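Long-range contacts in AlyGC (Glaciecola chathamensis, PDB 5GKD), which cleaves alginate as a lyase of polysaccharide lyase family 6, probably by beta-elimination: residues Phe120-Trp125 with Arg144-Thr149; Glu89-Arg94 with Val109-Phe114; Leu177-Gly182 with Leu599-Val604; Thr61-Leu66 with Asp82-Thr87. One frame throughout, in Å; residues are numbered along the deposited sequence.

Contact 1 of 4, residues Phe120-Trp125 with Arg144-Thr149; sequences FEQDSW and RNKGVT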
# COMPACT_ATOMS: atom_id res chain seq x y z
N PHE A 120 -4.50 -4.37 -9.53
CA PHE A 120 -5.93 -4.33 -9.25
C PHE A 120 -6.55 -2.98 -9.52
O PHE A 120 -7.62 -2.66 -9.00
CB PHE A 120 -6.17 -4.83 -7.83
CG PHE A 120 -5.90 -6.29 -7.73
CD1 PHE A 120 -4.61 -6.74 -7.51
CD2 PHE A 120 -6.87 -7.20 -8.08
CE1 PHE A 120 -4.34 -8.09 -7.52
CE2 PHE A 120 -6.60 -8.55 -8.09
CZ PHE A 120 -5.33 -8.99 -7.81
N GLU A 121 -5.91 -2.20 -10.37
CA GLU A 121 -6.56 -1.11 -11.08
C GLU A 121 -7.02 -1.70 -12.41
O GLU A 121 -6.20 -1.97 -13.29
CB GLU A 121 -5.60 0.06 -11.26
CG GLU A 121 -6.27 1.38 -11.56
CD GLU A 121 -7.18 1.88 -10.44
OE1 GLU A 121 -8.24 2.44 -10.75
OE2 GLU A 121 -6.84 1.69 -9.25
N GLN A 122 -8.33 -1.93 -12.52
CA GLN A 122 -8.93 -2.73 -13.58
C GLN A 122 -9.09 -1.96 -14.89
O GLN A 122 -9.51 -0.80 -14.90
CB GLN A 122 -10.30 -3.23 -13.12
CG GLN A 122 -11.13 -3.84 -14.23
CD GLN A 122 -12.42 -4.42 -13.73
OE1 GLN A 122 -13.08 -5.19 -14.42
NE2 GLN A 122 -12.81 -4.05 -12.52
N ASP A 123 -8.79 -2.63 -16.00
CA ASP A 123 -9.18 -2.16 -17.32
C ASP A 123 -9.39 -3.37 -18.22
O ASP A 123 -9.24 -4.52 -17.80
CB ASP A 123 -8.14 -1.18 -17.91
CG ASP A 123 -6.76 -1.81 -18.13
OD1 ASP A 123 -6.58 -3.05 -18.00
OD2 ASP A 123 -5.82 -1.05 -18.45
N SER A 124 -9.75 -3.11 -19.47
CA SER A 124 -9.87 -4.14 -20.48
C SER A 124 -9.08 -3.68 -21.68
O SER A 124 -8.88 -2.49 -21.88
CB SER A 124 -11.31 -4.40 -20.86
OG SER A 124 -11.96 -5.22 -19.91
N TRP A 125 -8.62 -4.63 -22.48
CA TRP A 125 -7.81 -4.22 -23.62
C TRP A 125 -8.65 -4.02 -24.88
O TRP A 125 -8.36 -3.10 -25.65
CB TRP A 125 -6.70 -5.23 -23.88
CG TRP A 125 -5.53 -5.03 -22.95
CD1 TRP A 125 -5.45 -4.13 -21.91
CD2 TRP A 125 -4.28 -5.71 -22.99
NE1 TRP A 125 -4.23 -4.24 -21.29
CE2 TRP A 125 -3.49 -5.19 -21.94
CE3 TRP A 125 -3.75 -6.72 -23.80
CZ2 TRP A 125 -2.21 -5.65 -21.70
CZ3 TRP A 125 -2.48 -7.18 -23.54
CH2 TRP A 125 -1.73 -6.65 -22.51
N ARG A 144 -1.48 -8.09 -17.21
CA ARG A 144 -1.14 -8.53 -15.86
C ARG A 144 -2.16 -8.10 -14.82
O ARG A 144 -2.09 -8.59 -13.69
CB ARG A 144 0.23 -7.99 -15.43
CG ARG A 144 1.20 -7.64 -16.51
CD ARG A 144 1.80 -8.82 -17.26
NE ARG A 144 2.79 -9.56 -16.53
CZ ARG A 144 3.87 -10.12 -17.07
NH1 ARG A 144 4.16 -9.99 -18.36
NH2 ARG A 144 4.67 -10.80 -16.29
N ASN A 145 -3.08 -7.23 -15.16
CA ASN A 145 -3.95 -6.60 -14.18
C ASN A 145 -5.37 -7.13 -14.32
O ASN A 145 -5.74 -7.75 -15.31
CB ASN A 145 -3.93 -5.09 -14.35
CG ASN A 145 -4.57 -4.65 -15.63
OD1 ASN A 145 -4.26 -5.19 -16.70
ND2 ASN A 145 -5.49 -3.68 -15.54
N LYS A 146 -6.16 -6.85 -13.30
CA LYS A 146 -7.55 -7.26 -13.28
C LYS A 146 -8.32 -6.69 -14.48
O LYS A 146 -8.08 -5.57 -14.94
CB LYS A 146 -8.19 -6.82 -11.97
CG LYS A 146 -9.67 -7.11 -11.88
CD LYS A 146 -10.11 -7.46 -10.49
CE LYS A 146 -11.59 -7.81 -10.45
NZ LYS A 146 -11.92 -8.53 -9.18
N GLY A 147 -9.27 -7.48 -14.97
CA GLY A 147 -10.05 -7.03 -16.10
C GLY A 147 -9.83 -8.00 -17.24
O GLY A 147 -8.70 -8.40 -17.54
N VAL A 148 -10.93 -8.40 -17.86
CA VAL A 148 -10.88 -9.29 -19.01
C VAL A 148 -10.00 -8.66 -20.09
O VAL A 148 -9.88 -7.43 -20.20
CB VAL A 148 -12.31 -9.58 -19.50
CG1 VAL A 148 -12.95 -8.34 -20.05
CG2 VAL A 148 -12.33 -10.73 -20.54
N THR A 149 -9.29 -9.51 -20.85
CA THR A 149 -8.50 -8.97 -21.95
C THR A 149 -9.41 -8.42 -23.04
O THR A 149 -9.22 -7.30 -23.52
CB THR A 149 -7.56 -10.05 -22.51
OG1 THR A 149 -6.76 -10.57 -21.44
CG2 THR A 149 -6.63 -9.48 -23.59
O HOH W 1 -3.93 -3.17 -18.46
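Asn145 reaches across to Glu121 and Asp123 and binds both with the same nitrogen. Its CG stands between the backbone N and the carbonyl carbon (chi1 67°), and from there the side chain runs toward the facing segment. CB lies 4.0 Å from Glu121 O. At the tip, ND2 donates one hydrogen to Glu121 O (2.9 Å) and the other to Asp123 OD1 (2.8 Å), both acceptors lying in the amide plane. The carboxylate of Asp123 is turned 83° from that plane, so OD1 is met from above its own group. On the other branch of the amide, Asn145 OD1 comes within 2.7 Å of a water that also approaches Asp123 OD1 and accepts a hydrogen bond from Trp125 NE1. Lys143 binds both Asn145 OD1 and Asp123 OD1. An alanine in place of Asn145 would probably leave Glu121 O without this donor and Asp123 OD1 with only Lys143 and the water of the partners described, and would cost each of those two an oxygen.

Backbone bonds continue the pairing, from Asp123 N to Lys146 O (3.2 Å) and from Trp125 N to Thr149 O (2.9 Å). Between them Gly147 CA sits 3.1 Å from Asp123 O, where any CB would collide with that oxygen. At one end the Lys146 side chain crosses Phe120 at about a right angle, CD meeting ring atom CD2. With carboxylate, amide and indole N-H gathered round one water, the chemistry implies a polar, partly buried join between loops of successive beta-helix coils, in which Lys143 probably offsets the charge of Asp123.

Contact 2 of 4, residues Glu89-Arg94 with Val109-Phe114; sequences EVIAFR and VVIDNF. With PO4 (phosphate ion), chain G.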
# COMPACT_ATOMS: atom_id res chain seq x y z
N GLU A 89 -10.46 1.31 -21.38
CA GLU A 89 -10.17 0.34 -22.44
C GLU A 89 -9.04 0.85 -23.31
O GLU A 89 -8.93 2.05 -23.55
CB GLU A 89 -11.38 0.07 -23.35
CG GLU A 89 -12.71 -0.04 -22.67
CD GLU A 89 -13.34 1.30 -22.33
OE1 GLU A 89 -13.09 2.29 -23.05
OE2 GLU A 89 -14.07 1.34 -21.32
N VAL A 90 -8.25 -0.08 -23.84
CA VAL A 90 -7.24 0.28 -24.84
C VAL A 90 -7.88 0.49 -26.20
O VAL A 90 -7.66 1.52 -26.85
CB VAL A 90 -6.15 -0.80 -24.91
CG1 VAL A 90 -5.07 -0.37 -25.89
CG2 VAL A 90 -5.58 -1.04 -23.53
N ILE A 91 -8.66 -0.49 -26.66
CA ILE A 91 -9.37 -0.45 -27.94
C ILE A 91 -10.86 -0.61 -27.68
O ILE A 91 -11.29 -1.64 -27.14
CB ILE A 91 -8.89 -1.55 -28.89
CG1 ILE A 91 -7.39 -1.46 -29.15
CG2 ILE A 91 -9.68 -1.49 -30.21
CD1 ILE A 91 -6.92 -2.57 -30.05
N ALA A 92 -11.65 0.36 -28.11
CA ALA A 92 -13.10 0.31 -27.93
C ALA A 92 -13.80 0.61 -29.25
O ALA A 92 -13.44 1.55 -29.96
CB ALA A 92 -13.57 1.31 -26.88
N PHE A 93 -14.82 -0.20 -29.56
CA PHE A 93 -15.63 -0.01 -30.75
C PHE A 93 -16.76 0.98 -30.49
O PHE A 93 -17.93 0.73 -30.81
CB PHE A 93 -16.18 -1.35 -31.23
CG PHE A 93 -15.16 -2.21 -31.94
CD1 PHE A 93 -14.22 -2.94 -31.22
CD2 PHE A 93 -15.19 -2.33 -33.32
CE1 PHE A 93 -13.31 -3.73 -31.88
CE2 PHE A 93 -14.28 -3.13 -33.97
CZ PHE A 93 -13.33 -3.83 -33.25
N ARG A 94 -16.42 2.10 -29.87
CA ARG A 94 -17.35 3.19 -29.64
C ARG A 94 -16.55 4.43 -29.28
O ARG A 94 -15.40 4.35 -28.83
CB ARG A 94 -18.35 2.88 -28.52
CG ARG A 94 -17.74 3.00 -27.15
CD ARG A 94 -18.67 2.64 -26.01
NE ARG A 94 -17.97 2.81 -24.75
CZ ARG A 94 -18.54 2.77 -23.55
NH1 ARG A 94 -17.80 2.94 -22.48
NH2 ARG A 94 -19.84 2.54 -23.42
N VAL A 109 -3.33 -5.75 -35.24
CA VAL A 109 -2.74 -4.88 -34.24
C VAL A 109 -2.30 -5.70 -33.04
O VAL A 109 -2.91 -6.70 -32.66
CB VAL A 109 -3.62 -3.68 -33.82
CG1 VAL A 109 -4.78 -3.45 -34.75
CG2 VAL A 109 -4.02 -3.71 -32.36
N VAL A 110 -1.18 -5.26 -32.47
CA VAL A 110 -0.52 -5.91 -31.35
C VAL A 110 -0.78 -5.08 -30.11
O VAL A 110 -0.65 -3.85 -30.14
CB VAL A 110 1.00 -6.03 -31.61
CG1 VAL A 110 1.70 -6.58 -30.39
CG2 VAL A 110 1.29 -6.86 -32.85
N ILE A 111 -1.12 -5.74 -29.01
CA ILE A 111 -1.04 -5.14 -27.69
C ILE A 111 -0.12 -6.02 -26.86
O ILE A 111 -0.44 -7.20 -26.62
CB ILE A 111 -2.41 -5.00 -27.02
CG1 ILE A 111 -3.37 -4.22 -27.92
CG2 ILE A 111 -2.23 -4.35 -25.64
CD1 ILE A 111 -4.75 -3.98 -27.32
N ASP A 112 1.00 -5.46 -26.42
CA ASP A 112 2.09 -6.23 -25.82
C ASP A 112 2.43 -5.62 -24.47
O ASP A 112 3.08 -4.56 -24.39
CB ASP A 112 3.31 -6.23 -26.75
CG ASP A 112 4.45 -7.06 -26.22
OD1 ASP A 112 4.37 -7.55 -25.08
OD2 ASP A 112 5.44 -7.21 -26.94
N ASN A 113 1.97 -6.27 -23.41
CA ASN A 113 2.31 -5.88 -22.05
C ASN A 113 2.01 -4.41 -21.77
O ASN A 113 2.75 -3.73 -21.06
CB ASN A 113 3.78 -6.21 -21.75
CG ASN A 113 3.96 -7.65 -21.35
OD1 ASN A 113 3.83 -7.98 -20.17
ND2 ASN A 113 4.21 -8.52 -22.32
N PHE A 114 0.89 -3.95 -22.31
CA PHE A 114 0.35 -2.60 -22.13
C PHE A 114 -0.47 -2.49 -20.84
O PHE A 114 -1.63 -2.05 -20.85
CB PHE A 114 -0.51 -2.26 -23.35
CG PHE A 114 -0.62 -0.81 -23.67
CD1 PHE A 114 0.48 -0.11 -24.15
CD2 PHE A 114 -1.83 -0.16 -23.58
CE1 PHE A 114 0.37 1.22 -24.50
CE2 PHE A 114 -1.96 1.18 -23.93
CZ PHE A 114 -0.85 1.88 -24.38
P PO4 G . -19.19 0.65 -19.99
O1 PO4 G . -19.63 -0.07 -21.24
O2 PO4 G . -19.26 2.16 -20.15
O3 PO4 G . -17.77 0.23 -19.68
O4 PO4 G . -20.09 0.28 -18.83
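Oxygen O2 of a phosphate ion, probably taken from the crystallisation liquor, is gripped by both terminal nitrogens of Arg94: NH1 bonds it at 2.9 Å, while the second bond, from NH2, is weak. The oxygen sits at the edge of the guanidinium, in its plane, and the arginine chain is extended from CG to NE to reach it. Arg153 and Tyr129 hold the same ion.

Facing the other segment, the chemistry turns wholly apolar. Val90 and Ile111 meet tip to tip, CG1 of the valine 3.9 Å from CD1 of the isoleucine. Ile91 slides past Ile111 in the opposite direction, their CD1 atoms 3.8 Å apart, and the same Ile91 CD1 touches Val109 CG2 tip to tip at 3.9 Å. Ile111 CD1 therefore lies against two side chains at once, carried there by an extended chain (chi2 -178°). Strands 89-92 and 105-112 run on different faces of the parallel beta-helix, and these aliphatic groups fill the interior between the faces, with Phe80 and Trp125 packing around them.

Phe114 closes one end of the cluster. Its CG is anti to the backbone N (chi1 -153°), and the ring presents its edge to Val90, with Val90 CG2 lying 3.9 Å from Phe114 CD2. At the end of the strand the chain becomes polar again: Asn113 ND2 donates to Asp112 OD1 at 2.9 Å in a nearly straight bond (176°). Asp112 OD2 bonds Tyr427 OH, and Asn113 OD1 accepts from Arg144.

Contact 3 of 4, residues Leu177-Gly182 with Leu599-Val604; sequences LGSNGG and LGIYNV. With PO4 (phosphate ion), chain H.
This is a buried loop-to-loop contact between distant parts of the chain, joining Gly178 and Ser179 of the N-terminal beta-helix to Gly600, Ile601 and Tyr602 of the C-terminal one. Its one direct hydrogen bond runs from Tyr602 N to Gly178 O (3.2 Å), the donor lying nearly along the C=O axis. The same oxygen takes a CA-H...O contact from Ile601 CA at 3.3 Å and lies 3.4 Å from Tyr602 CD1.

Tyr602 CG stands between the backbone N and the carbonyl carbon (chi1 56°), and its ring lays one face against Gly178 CA. The hydroxyl is fixed further on by Glu605 and Gly635 N, and Phe571 stacks edge-to-face on the ring. An alanine in place of Tyr602 would probably open a gap against Gly178 and leave Glu605 without its hydroxyl mate, although the backbone bond could persist.

Alongside, Ser179 CB packs on Ile601 CG1 at 3.6 Å. Ser179 OG turns back to donate to Asn180 O (2.7 Å), a bond within the loop. Water completes the join: one molecule accepts from Asn180 N (2.9 Å) and donates to Leu599 O (2.7 Å), and another links Ser179 OG with that same carbonyl, there only weakly. Asn180 is a calcium ligand, together with Glu183, Glu212 and Glu214, and its ND2 makes a weak bond to a phosphate ion, probably from the crystallisation liquor, also held by Lys219 and Arg240. The loop thus belongs at once to the calcium site and to the interface of two parallel beta-helix domains.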
# COMPACT_ATOMS: atom_id res chain seq x y z
N LEU A 177 -3.72 -14.07 -12.36
CA LEU A 177 -4.08 -12.78 -11.78
C LEU A 177 -3.97 -12.82 -10.26
O LEU A 177 -3.43 -11.90 -9.65
CB LEU A 177 -5.50 -12.41 -12.19
CG LEU A 177 -6.01 -10.97 -12.18
CD1 LEU A 177 -7.48 -10.91 -11.76
CD2 LEU A 177 -5.17 -9.98 -11.43
N GLY A 178 -4.50 -13.87 -9.65
CA GLY A 178 -4.59 -13.93 -8.21
C GLY A 178 -5.94 -13.54 -7.64
O GLY A 178 -6.02 -13.24 -6.45
N SER A 179 -6.98 -13.53 -8.46
CA SER A 179 -8.35 -13.30 -8.04
C SER A 179 -9.24 -13.57 -9.24
O SER A 179 -8.76 -13.90 -10.33
CB SER A 179 -8.57 -11.88 -7.53
OG SER A 179 -8.88 -10.99 -8.58
N ASN A 180 -10.54 -13.40 -9.04
CA ASN A 180 -11.46 -13.37 -10.17
C ASN A 180 -11.17 -12.15 -11.05
O ASN A 180 -10.55 -11.18 -10.64
CB ASN A 180 -12.90 -13.35 -9.68
CG ASN A 180 -13.89 -13.82 -10.74
OD1 ASN A 180 -15.10 -13.64 -10.61
ND2 ASN A 180 -13.39 -14.44 -11.78
N GLY A 181 -11.60 -12.24 -12.31
CA GLY A 181 -11.45 -11.15 -13.25
C GLY A 181 -10.28 -11.24 -14.19
O GLY A 181 -9.85 -10.20 -14.70
N GLY A 182 -9.75 -12.43 -14.46
CA GLY A 182 -8.62 -12.56 -15.36
C GLY A 182 -8.93 -13.26 -16.67
O GLY A 182 -8.06 -13.91 -17.25
N LEU A 599 -12.04 -9.83 -1.15
CA LEU A 599 -12.48 -9.78 -2.54
C LEU A 599 -11.94 -10.96 -3.35
O LEU A 599 -11.90 -10.89 -4.58
CB LEU A 599 -12.04 -8.47 -3.19
CG LEU A 599 -12.46 -7.20 -2.45
CD1 LEU A 599 -11.87 -5.98 -3.14
CD2 LEU A 599 -13.96 -7.10 -2.39
N GLY A 600 -11.51 -12.02 -2.68
CA GLY A 600 -10.97 -13.17 -3.39
C GLY A 600 -9.53 -13.05 -3.83
O GLY A 600 -9.04 -13.95 -4.52
N ILE A 601 -8.82 -11.97 -3.44
CA ILE A 601 -7.44 -11.72 -3.83
C ILE A 601 -6.50 -12.42 -2.85
O ILE A 601 -6.79 -12.52 -1.65
CB ILE A 601 -7.17 -10.20 -3.91
CG1 ILE A 601 -8.16 -9.51 -4.87
CG2 ILE A 601 -5.77 -9.92 -4.38
CD1 ILE A 601 -8.11 -8.02 -4.82
N TYR A 602 -5.35 -12.89 -3.33
CA TYR A 602 -4.38 -13.53 -2.45
C TYR A 602 -2.97 -13.25 -2.96
O TYR A 602 -2.78 -12.61 -4.00
CB TYR A 602 -4.68 -15.04 -2.29
CG TYR A 602 -4.76 -15.89 -3.53
CD1 TYR A 602 -5.90 -15.90 -4.34
CD2 TYR A 602 -3.71 -16.75 -3.87
CE1 TYR A 602 -5.98 -16.74 -5.46
CE2 TYR A 602 -3.79 -17.58 -4.99
CZ TYR A 602 -4.92 -17.57 -5.77
OH TYR A 602 -4.97 -18.39 -6.86
N ASN A 603 -1.97 -13.72 -2.19
CA ASN A 603 -0.58 -13.28 -2.32
C ASN A 603 0.37 -14.33 -2.89
O ASN A 603 1.52 -13.98 -3.22
CB ASN A 603 -0.02 -12.85 -0.96
CG ASN A 603 -0.72 -11.63 -0.39
OD1 ASN A 603 -1.22 -11.65 0.74
ND2 ASN A 603 -0.76 -10.54 -1.17
N VAL A 604 -0.05 -15.59 -3.02
CA VAL A 604 0.86 -16.67 -3.41
C VAL A 604 0.09 -17.84 -4.02
O VAL A 604 -0.91 -18.30 -3.46
CB VAL A 604 1.72 -17.14 -2.22
CG1 VAL A 604 0.84 -17.63 -1.06
CG2 VAL A 604 2.70 -18.23 -2.65
P PO4 H . -17.79 -14.96 -13.17
O1 PO4 H . -17.90 -15.53 -14.56
O2 PO4 H . -16.44 -14.36 -13.07
O3 PO4 H . -17.99 -16.08 -12.12
O4 PO4 H . -18.76 -13.80 -13.11
O HOH W 2 -10.65 -8.80 -7.05
O HOH W 3 -12.01 -12.53 -6.72

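Contact 4 of 4, residues Thr61-Leu66 with Asp82-Thr87; sequences TGQSNL and DGYTPT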
# COMPACT_ATOMS: atom_id res chain seq x y z
N THR A 61 2.39 4.50 -27.44
CA THR A 61 3.00 4.27 -26.13
C THR A 61 2.45 5.26 -25.11
O THR A 61 1.67 6.16 -25.42
CB THR A 61 4.53 4.38 -26.20
OG1 THR A 61 4.92 5.74 -26.46
CG2 THR A 61 5.09 3.47 -27.27
N GLY A 62 2.86 5.07 -23.87
CA GLY A 62 2.35 5.91 -22.80
C GLY A 62 0.86 5.73 -22.65
O GLY A 62 0.32 4.63 -22.80
N GLN A 63 0.16 6.84 -22.37
CA GLN A 63 -1.28 6.79 -22.15
C GLN A 63 -2.01 7.01 -23.48
O GLN A 63 -2.67 8.01 -23.71
CB GLN A 63 -1.70 7.80 -21.09
CG GLN A 63 -1.49 7.28 -19.68
CD GLN A 63 -0.04 6.89 -19.43
OE1 GLN A 63 0.82 7.76 -19.25
NE2 GLN A 63 0.26 5.60 -19.50
N SER A 64 -1.85 6.02 -24.35
CA SER A 64 -2.48 5.95 -25.66
C SER A 64 -3.64 4.97 -25.61
O SER A 64 -3.69 4.08 -24.76
CB SER A 64 -1.49 5.48 -26.73
OG SER A 64 -0.48 6.42 -26.97
N ASN A 65 -4.59 5.16 -26.52
CA ASN A 65 -5.70 4.23 -26.67
C ASN A 65 -6.35 4.48 -28.02
O ASN A 65 -5.88 5.31 -28.81
CB ASN A 65 -6.69 4.35 -25.50
CG ASN A 65 -7.38 5.72 -25.43
OD1 ASN A 65 -7.43 6.46 -26.40
ND2 ASN A 65 -7.93 6.04 -24.26
N LEU A 66 -7.41 3.74 -28.31
CA LEU A 66 -8.07 3.81 -29.62
C LEU A 66 -9.57 3.64 -29.46
O LEU A 66 -10.03 2.73 -28.77
CB LEU A 66 -7.51 2.75 -30.57
CG LEU A 66 -8.27 2.47 -31.88
CD1 LEU A 66 -8.31 3.70 -32.76
CD2 LEU A 66 -7.66 1.30 -32.62
N ASP A 82 4.70 -0.30 -24.04
CA ASP A 82 5.33 0.71 -23.18
C ASP A 82 4.32 1.75 -22.71
O ASP A 82 4.54 2.96 -22.82
CB ASP A 82 6.50 1.40 -23.88
CG ASP A 82 7.59 0.43 -24.29
OD1 ASP A 82 7.77 -0.61 -23.63
OD2 ASP A 82 8.29 0.72 -25.28
N GLY A 83 3.19 1.29 -22.19
CA GLY A 83 2.20 2.20 -21.66
C GLY A 83 0.97 1.48 -21.15
O GLY A 83 1.03 0.30 -20.82
N TYR A 84 -0.13 2.22 -21.08
CA TYR A 84 -1.39 1.69 -20.60
C TYR A 84 -2.47 2.74 -20.81
O TYR A 84 -2.19 3.94 -20.77
CB TYR A 84 -1.32 1.25 -19.13
CG TYR A 84 -0.84 2.33 -18.17
CD1 TYR A 84 0.51 2.55 -17.97
CD2 TYR A 84 -1.74 3.11 -17.46
CE1 TYR A 84 0.94 3.52 -17.10
CE2 TYR A 84 -1.31 4.08 -16.60
CZ TYR A 84 0.04 4.28 -16.42
OH TYR A 84 0.48 5.24 -15.56
N THR A 85 -3.69 2.28 -21.06
CA THR A 85 -4.76 3.21 -21.40
C THR A 85 -5.14 4.05 -20.19
O THR A 85 -5.23 3.53 -19.07
CB THR A 85 -5.99 2.48 -21.92
OG1 THR A 85 -6.98 3.47 -22.25
CG2 THR A 85 -6.57 1.51 -20.87
N PRO A 86 -5.33 5.36 -20.36
CA PRO A 86 -5.84 6.19 -19.27
C PRO A 86 -7.35 6.06 -19.07
O PRO A 86 -7.87 6.59 -18.07
CB PRO A 86 -5.47 7.60 -19.72
CG PRO A 86 -5.55 7.53 -21.19
CD PRO A 86 -5.08 6.15 -21.58
N THR A 87 -8.07 5.39 -19.97
CA THR A 87 -9.50 5.22 -19.80
C THR A 87 -9.80 3.79 -19.34
O THR A 87 -8.94 3.12 -18.75
CB THR A 87 -10.25 5.59 -21.10
OG1 THR A 87 -9.84 4.73 -22.16
CG2 THR A 87 -9.96 7.04 -21.50
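Gly62 and Gly83 pack backbone to backbone, their CA atoms only 3.9 Å apart in a parallel bridge. Gly62 N donates to Asp82 O (2.9 Å) and Tyr84 N to Gly62 O (3.0 Å). A CB on Gly83 would clash with Gly62 O, so the closeness depends on glycine.

Next to this bridge Gln63 bends at chi2 (58°), which brings CD in beside the Tyr84 ring. Its NE2 lies 3.2 Å above the ring plane, over the centre, with amide and ring planes 39° apart, yet it donates to Tyr84 O, on a lone pair. Gln63 CB also rests on Pro86 CD at 3.8 Å.

The far end is held more loosely. Asn65 ND2 makes only weak bonds, to Thr87 OG1 (3.1 Å) and Thr85 OG1 (3.4 Å). Thr85 OG1 is engaged chiefly with Glu89 O, and it accepts from Thr87 N in an ST turn. At the opposite end the Asp82 side chain is exposed to solvent, whereas Pro86 and Thr87 pack on Lys475 of the second subunit. Such parallel pairing of corresponding turns is characteristic of successive coils in a parallel beta-helix.

How the contacts relate
Contacts 4, 2 and 1 follow one another through neighbouring coils of the N-terminal beta-helix, whereas contact 3 reaches across to the C-terminal domain. Contact 2 is interior and aliphatic; contacts 1 and 4 lie in turns at the coil edge, partly buried and rich in backbone and amide bonds. Contacts 1, 3 and 4 touch the second subunit; contact 2 does not. Strands 65-69, 89-92 and 124-128 are neighbours in one sheet and tie contacts 4, 2 and 1 together: Val90 O bonds Leu66 N, and Trp125 O bonds Ile91 N. Contact 1 also adjoins contact 3 through Gly147 N to Gly181 O and through Phe120 packing on Ile601. Contact 3, buried and partly water-mediated, stands apart from contacts 2 and 4.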